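Long-range contact in putative histidinol-phosphate aminotransferase (Erwinia carotovora atroseptica, PDB 3LY1), which probably acts as a pyridoxal-phosphate-dependent aminotransferase related to histidinol-phosphate aminotransferases: residues I85-E99 / F108-M121. Residues are numbered along the deposited sequence; the frame is centred on the assembly and turned at random. Where two conformers were deposited one is given.
With EDO (1,2-ethanediol), chain I; EDO (1,2-ethanediol), chain G; EDO (1,2-ethanediol), chain J.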
loop_
_atom_site.group_PDB
_atom_site.type_symbol
_atom_site.label_atom_id
_atom_site.label_comp_id
_atom_site.label_asym_id
_atom_site.label_seq_id
_atom_site.Cartn_x
_atom_site.Cartn_y
_atom_site.Cartn_z
ATOM N N ILE A 85 9.442 6.649 -9.915
ATOM C CA ILE A 85 10.041 7.999 -9.858
ATOM C C ILE A 85 11.115 8.077 -8.764
ATOM O O ILE A 85 12.221 8.596 -8.986
ATOM C CB ILE A 85 8.962 9.105 -9.626
ATOM C CG1 ILE A 85 7.926 9.140 -10.771
ATOM C CG2 ILE A 85 9.621 10.508 -9.383
ATOM C CD1 ILE A 85 8.461 9.593 -12.081
ATOM N N GLU A 86 10.823 7.535 -7.583
ATOM C CA GLU A 86 11.822 7.596 -6.495
ATOM C C GLU A 86 13.106 6.846 -6.869
ATOM O O GLU A 86 14.229 7.270 -6.535
ATOM C CB GLU A 86 11.209 7.072 -5.167
ATOM C CG GLU A 86 10.231 8.081 -4.510
ATOM C CD GLU A 86 9.785 7.642 -3.107
ATOM O OE1 GLU A 86 10.511 6.853 -2.470
ATOM O OE2 GLU A 86 8.720 8.078 -2.650
ATOM N N ALA A 87 12.950 5.723 -7.559
ATOM C CA ALA A 87 14.077 4.886 -7.917
ATOM C C ALA A 87 15.031 5.573 -8.882
ATOM O O ALA A 87 16.232 5.338 -8.803
ATOM C CB ALA A 87 13.589 3.537 -8.518
ATOM N N TYR A 88 14.501 6.436 -9.753
ATOM C CA TYR A 88 15.264 7.051 -10.839
ATOM C C TYR A 88 15.440 8.563 -10.688
ATOM O O TYR A 88 16.036 9.211 -11.547
ATOM C CB TYR A 88 14.652 6.648 -12.185
ATOM C CG TYR A 88 14.971 5.204 -12.451
ATOM C CD1 TYR A 88 16.213 4.841 -12.964
ATOM C CD2 TYR A 88 14.114 4.194 -12.056
ATOM C CE1 TYR A 88 16.563 3.523 -13.139
ATOM C CE2 TYR A 88 14.441 2.877 -12.238
ATOM C CZ TYR A 88 15.686 2.542 -12.782
ATOM O OH TYR A 88 16.034 1.218 -12.954
ATOM N N ALA A 89 14.984 9.101 -9.568
ATOM C CA ALA A 89 15.096 10.513 -9.284
ATOM C C ALA A 89 16.514 10.921 -8.877
ATOM O O ALA A 89 17.227 10.164 -8.249
ATOM C CB ALA A 89 14.103 10.880 -8.184
ATOM N N SER A 90 16.915 12.123 -9.258
ATOM C CA SER A 90 18.058 12.773 -8.647
ATOM C C SER A 90 17.852 14.266 -8.817
ATOM O O SER A 90 16.973 14.685 -9.564
ATOM C CB SER A 90 19.368 12.320 -9.294
ATOM O OG SER A 90 19.385 12.649 -10.673
ATOM N N LEU A 91 18.641 15.079 -8.112
ATOM C CA LEU A 91 18.491 16.542 -8.259
ATOM C C LEU A 91 18.888 16.992 -9.673
ATOM O O LEU A 91 18.463 18.061 -10.092
ATOM C CB LEU A 91 19.250 17.328 -7.170
ATOM C CG LEU A 91 18.642 17.347 -5.744
ATOM C CD1 LEU A 91 19.508 18.272 -4.816
ATOM C CD2 LEU A 91 17.130 17.742 -5.705
ATOM N N GLU A 92 19.629 16.148 -10.403
ATOM C CA GLU A 92 20.033 16.502 -11.769
ATOM C C GLU A 92 19.045 16.011 -12.857
ATOM O O GLU A 92 19.111 16.461 -14.006
ATOM C CB GLU A 92 21.460 16.022 -12.039
ATOM C CG GLU A 92 22.534 16.769 -11.222
ATOM C CD GLU A 92 22.476 16.486 -9.718
ATOM O OE1 GLU A 92 22.131 15.349 -9.309
ATOM O OE2 GLU A 92 22.791 17.414 -8.937
ATOM N N ALA A 93 18.104 15.140 -12.481
ATOM C CA ALA A 93 17.119 14.571 -13.410
ATOM C C ALA A 93 15.935 15.493 -13.789
ATOM O O ALA A 93 15.513 16.394 -13.030
ATOM C CB ALA A 93 16.589 13.283 -12.837
ATOM N N GLN A 94 15.422 15.284 -14.992
ATOM C CA GLN A 94 14.203 15.959 -15.438
ATOM C C GLN A 94 13.150 14.891 -15.701
ATOM O O GLN A 94 13.489 13.774 -16.074
ATOM C CB GLN A 94 14.425 16.780 -16.715
ATOM C CG GLN A 94 14.636 15.953 -17.976
ATOM C CD GLN A 94 14.570 16.744 -19.301
ATOM O OE1 GLN A 94 14.991 16.221 -20.329
ATOM N NE2 GLN A 94 14.087 17.972 -19.275
ATOM N N LEU A 95 11.892 15.241 -15.495
ATOM C CA LEU A 95 10.780 14.410 -15.947
ATOM C C LEU A 95 10.266 15.063 -17.234
ATOM O O LEU A 95 9.999 16.261 -17.239
ATOM C CB LEU A 95 9.655 14.393 -14.902
ATOM C CG LEU A 95 8.334 13.769 -15.337
ATOM C CD1 LEU A 95 8.512 12.285 -15.350
ATOM C CD2 LEU A 95 7.164 14.181 -14.407
ATOM N N VAL A 96 10.130 14.275 -18.291
ATOM C CA VAL A 96 9.603 14.735 -19.588
ATOM C C VAL A 96 8.214 14.135 -19.761
ATOM O O VAL A 96 8.043 12.904 -19.715
ATOM C CB VAL A 96 10.519 14.352 -20.771
ATOM C CG1 VAL A 96 9.885 14.783 -22.103
ATOM C CG2 VAL A 96 11.905 15.020 -20.620
ATOM N N ILE A 97 7.222 15.020 -19.902
ATOM C CA ILE A 97 5.805 14.617 -20.020
ATOM C C ILE A 97 5.096 15.521 -21.041
ATOM O O ILE A 97 5.510 16.716 -21.248
ATOM C CB ILE A 97 5.021 14.727 -18.672
ATOM C CG1 ILE A 97 5.449 15.958 -17.839
ATOM C CG2 ILE A 97 5.168 13.406 -17.811
ATOM C CD1 ILE A 97 4.426 16.357 -16.703
ATOM N N PRO A 98 4.030 15.008 -21.637
ATOM C CA PRO A 98 3.027 15.823 -22.332
ATOM C C PRO A 98 2.379 16.760 -21.331
ATOM O O PRO A 98 2.273 16.407 -20.157
ATOM C CB PRO A 98 2.003 14.791 -22.846
ATOM C CG PRO A 98 2.693 13.474 -22.760
ATOM C CD PRO A 98 3.606 13.590 -21.582
ATOM N N GLU A 99 1.952 17.929 -21.782
ATOM C CA GLU A 99 1.444 18.948 -20.884
ATOM C C GLU A 99 0.141 18.474 -20.229
ATOM O O GLU A 99 -0.151 18.867 -19.088
ATOM C CB GLU A 99 1.235 20.277 -21.620
ATOM C CG GLU A 99 0.736 21.392 -20.729
ATOM C CD GLU A 99 0.839 22.757 -21.365
ATOM O OE1 GLU A 99 1.180 22.848 -22.572
ATOM O OE2 GLU A 99 0.561 23.737 -20.644
ATOM N N PHE A 108 5.184 13.399 -7.976
ATOM C CA PHE A 108 6.315 12.736 -7.341
ATOM C C PHE A 108 7.633 13.304 -7.856
ATOM O O PHE A 108 8.644 13.356 -7.117
ATOM C CB PHE A 108 6.229 11.201 -7.502
ATOM C CG PHE A 108 5.023 10.589 -6.825
ATOM C CD1 PHE A 108 4.862 10.665 -5.445
ATOM C CD2 PHE A 108 4.048 9.964 -7.556
ATOM C CE1 PHE A 108 3.727 10.154 -4.838
ATOM C CE2 PHE A 108 2.939 9.428 -6.930
ATOM C CZ PHE A 108 2.793 9.539 -5.579
ATOM N N ALA A 109 7.639 13.797 -9.098
ATOM C CA ALA A 109 8.856 14.428 -9.621
ATOM C C ALA A 109 9.210 15.715 -8.880
ATOM O O ALA A 109 10.397 15.984 -8.552
ATOM C CB ALA A 109 8.749 14.660 -11.176
ATOM N N LYS A 110 8.191 16.501 -8.590
ATOM C CA LYS A 110 8.342 17.708 -7.787
ATOM C C LYS A 110 8.814 17.435 -6.343
ATOM O O LYS A 110 9.662 18.142 -5.842
ATOM C CB LYS A 110 7.051 18.487 -7.772
ATOM C CG LYS A 110 6.764 19.177 -9.096
ATOM C CD LYS A 110 5.823 20.395 -8.906
ATOM C CE LYS A 110 4.382 20.022 -9.014
ATOM N NZ LYS A 110 3.440 21.126 -8.502
ATOM N N ILE A 111 8.260 16.421 -5.698
ATOM C CA ILE A 111 8.726 15.966 -4.377
ATOM C C ILE A 111 10.216 15.632 -4.419
ATOM O O ILE A 111 10.974 16.036 -3.535
ATOM C CB ILE A 111 7.832 14.789 -3.862
ATOM C CG1 ILE A 111 6.447 15.327 -3.461
ATOM C CG2 ILE A 111 8.492 14.038 -2.716
ATOM C CD1 ILE A 111 5.330 14.305 -3.533
ATOM N N ALA A 112 10.659 14.980 -5.501
ATOM C CA ALA A 112 12.066 14.661 -5.704
ATOM C C ALA A 112 12.955 15.867 -6.089
ATOM O O ALA A 112 14.202 15.764 -6.153
ATOM C CB ALA A 112 12.188 13.501 -6.749
ATOM N N GLY A 113 12.348 17.023 -6.316
ATOM C CA GLY A 113 13.141 18.230 -6.621
ATOM C C GLY A 113 13.621 18.259 -8.065
ATOM O O GLY A 113 14.510 19.013 -8.407
HETATM N N MSE A 114 12.992 17.461 -8.919
HETATM C CA MSE A 114 13.351 17.389 -10.335
HETATM C C MSE A 114 12.759 18.531 -11.171
HETATM O O MSE A 114 11.621 18.995 -10.932
HETATM C CB MSE A 114 12.878 16.057 -10.911
HETATM C CG MSE A 114 13.602 14.877 -10.301
HETATM SE SE MSE A 114 12.792 13.175 -10.842
HETATM C CE MSE A 114 12.963 13.362 -12.823
ATOM N N LYS A 115 13.514 18.942 -12.180
ATOM C CA LYS A 115 12.962 19.733 -13.265
ATOM C C LYS A 115 11.822 18.967 -13.929
ATOM O O LYS A 115 11.952 17.780 -14.187
ATOM C CB LYS A 115 14.050 19.990 -14.300
ATOM C CG LYS A 115 13.596 20.795 -15.482
ATOM C CD LYS A 115 14.765 21.110 -16.424
ATOM C CE LYS A 115 14.301 22.062 -17.532
ATOM N NZ LYS A 115 15.481 22.619 -18.246
ATOM N N VAL A 116 10.720 19.643 -14.215
ATOM C CA VAL A 116 9.587 19.022 -14.914
ATOM C C VAL A 116 9.438 19.740 -16.245
ATOM O O VAL A 116 9.233 20.953 -16.276
ATOM C CB VAL A 116 8.295 19.131 -14.119
ATOM C CG1 VAL A 116 7.135 18.611 -14.929
ATOM C CG2 VAL A 116 8.412 18.334 -12.810
ATOM N N THR A 117 9.605 18.998 -17.331
ATOM C CA THR A 117 9.625 19.554 -18.674
ATOM C C THR A 117 8.367 19.087 -19.398
ATOM O O THR A 117 8.256 17.914 -19.781
ATOM C CB THR A 117 10.920 19.123 -19.419
ATOM O OG1 THR A 117 12.066 19.626 -18.717
ATOM C CG2 THR A 117 10.943 19.663 -20.869
ATOM N N LYS A 118 7.405 19.998 -19.552
ATOM C CA LYS A 118 6.137 19.693 -20.186
ATOM C C LYS A 118 6.180 20.139 -21.642
ATOM O O LYS A 118 6.642 21.249 -21.941
ATOM C CB LYS A 118 4.977 20.404 -19.471
ATOM C CG LYS A 118 4.645 19.847 -18.114
ATOM C CD LYS A 118 3.514 20.662 -17.453
ATOM C CE LYS A 118 3.412 20.287 -15.996
ATOM N NZ LYS A 118 2.199 20.854 -15.372
ATOM N N VAL A 119 5.733 19.259 -22.531
ATOM C CA VAL A 119 5.705 19.497 -23.955
ATOM C C VAL A 119 4.259 19.704 -24.402
ATOM O O VAL A 119 3.380 18.851 -24.183
ATOM C CB VAL A 119 6.340 18.312 -24.731
ATOM C CG1 VAL A 119 6.236 18.539 -26.247
ATOM C CG2 VAL A 119 7.787 18.107 -24.263
ATOM N N LYS A 120 4.025 20.855 -25.022
ATOM C CA LYS A 120 2.687 21.248 -25.464
ATOM C C LYS A 120 2.071 20.145 -26.324
ATOM O O LYS A 120 2.769 19.484 -27.076
ATOM C CB LYS A 120 2.768 22.581 -26.209
ATOM C CG LYS A 120 1.424 23.217 -26.562
ATOM C CD LYS A 120 1.607 24.504 -27.394
ATOM C CE LYS A 120 0.251 25.184 -27.677
ATOM N NZ LYS A 120 0.362 26.677 -27.509
HETATM N N MSE A 121 0.777 19.905 -26.170
HETATM C CA MSE A 121 0.086 18.947 -27.020
HETATM C C MSE A 121 0.013 19.468 -28.473
HETATM O O MSE A 121 0.078 20.687 -28.711
HETATM C CB MSE A 121 -1.348 18.701 -26.542
HETATM C CG MSE A 121 -1.479 18.288 -25.067
HETATM SE SE MSE A 121 -0.308 16.878 -24.453
HETATM C CE MSE A 121 -1.457 15.373 -24.816
HETATM C C1 EDO I . 16.751 8.199 -14.986
HETATM O O1 EDO I . 17.579 8.191 -13.799
HETATM C C2 EDO I . 17.527 7.861 -16.250
HETATM O O2 EDO I . 18.305 6.659 -16.104
HETATM C C1 EDO G . 0.371 16.491 -15.944
HETATM O O1 EDO G . 1.328 16.532 -14.874
HETATM C C2 EDO G . -0.962 17.209 -15.649
HETATM O O2 EDO G . -1.630 17.586 -16.898
HETATM C C1 EDO J . 0.199 18.271 -6.467
HETATM O O1 EDO J . -0.513 18.853 -5.365
HETATM C C2 EDO J . 1.703 18.234 -6.187
HETATM O O2 EDO J . 2.365 19.476 -6.475
HETATM O O HOH W 1 16.723 18.399 -12.050
HETATM O O HOH W 2 0.157 20.562 -17.211
#
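Selenomethionine Met114 pushes its side chain in among the residues of 85-99. Its CG stands opposite the carbonyl carbon (chi1 -66°) and chi2 is extended, which brings SE to 3.7 Å from Ala89 CB; the bend at chi3 (58°) then turns the CE methyl over the Gln94 carbonyl, 3.3 Å from Gln94 C, with Ala93 CB and Leu95 CB beside it. Next to this, Ala89 CB touches Ala112 CB at 3.5 Å, and a turn or so earlier in each segment Ile85 CG2 rests on the backbone of Phe108. Leu95 reaches helix 104-111 through CD2, 3.6 Å from Ala109 CB. On the same face of the sheet Ile97 and Lys118 lie side by side and point the same way, Ile97 CD1 being 3.8 Å from Lys118 CG, while the Lys118 ammonium goes on to a salt bridge with Glu106. The two parallel strands are joined by backbone hydrogen bonds; the straightest, Thr117 N to Leu95 O, is 2.8 Å long with 173° at the hydrogen. Farther on, Met121 SE sits against Pro98 CB. Strand 94-98, helix 104-111 and strand 115-119 form a beta-alpha-beta crossover, placing 115-119 at one edge of the chain's seven-stranded mixed sheet, as in fold-type I pyridoxal-phosphate enzymes.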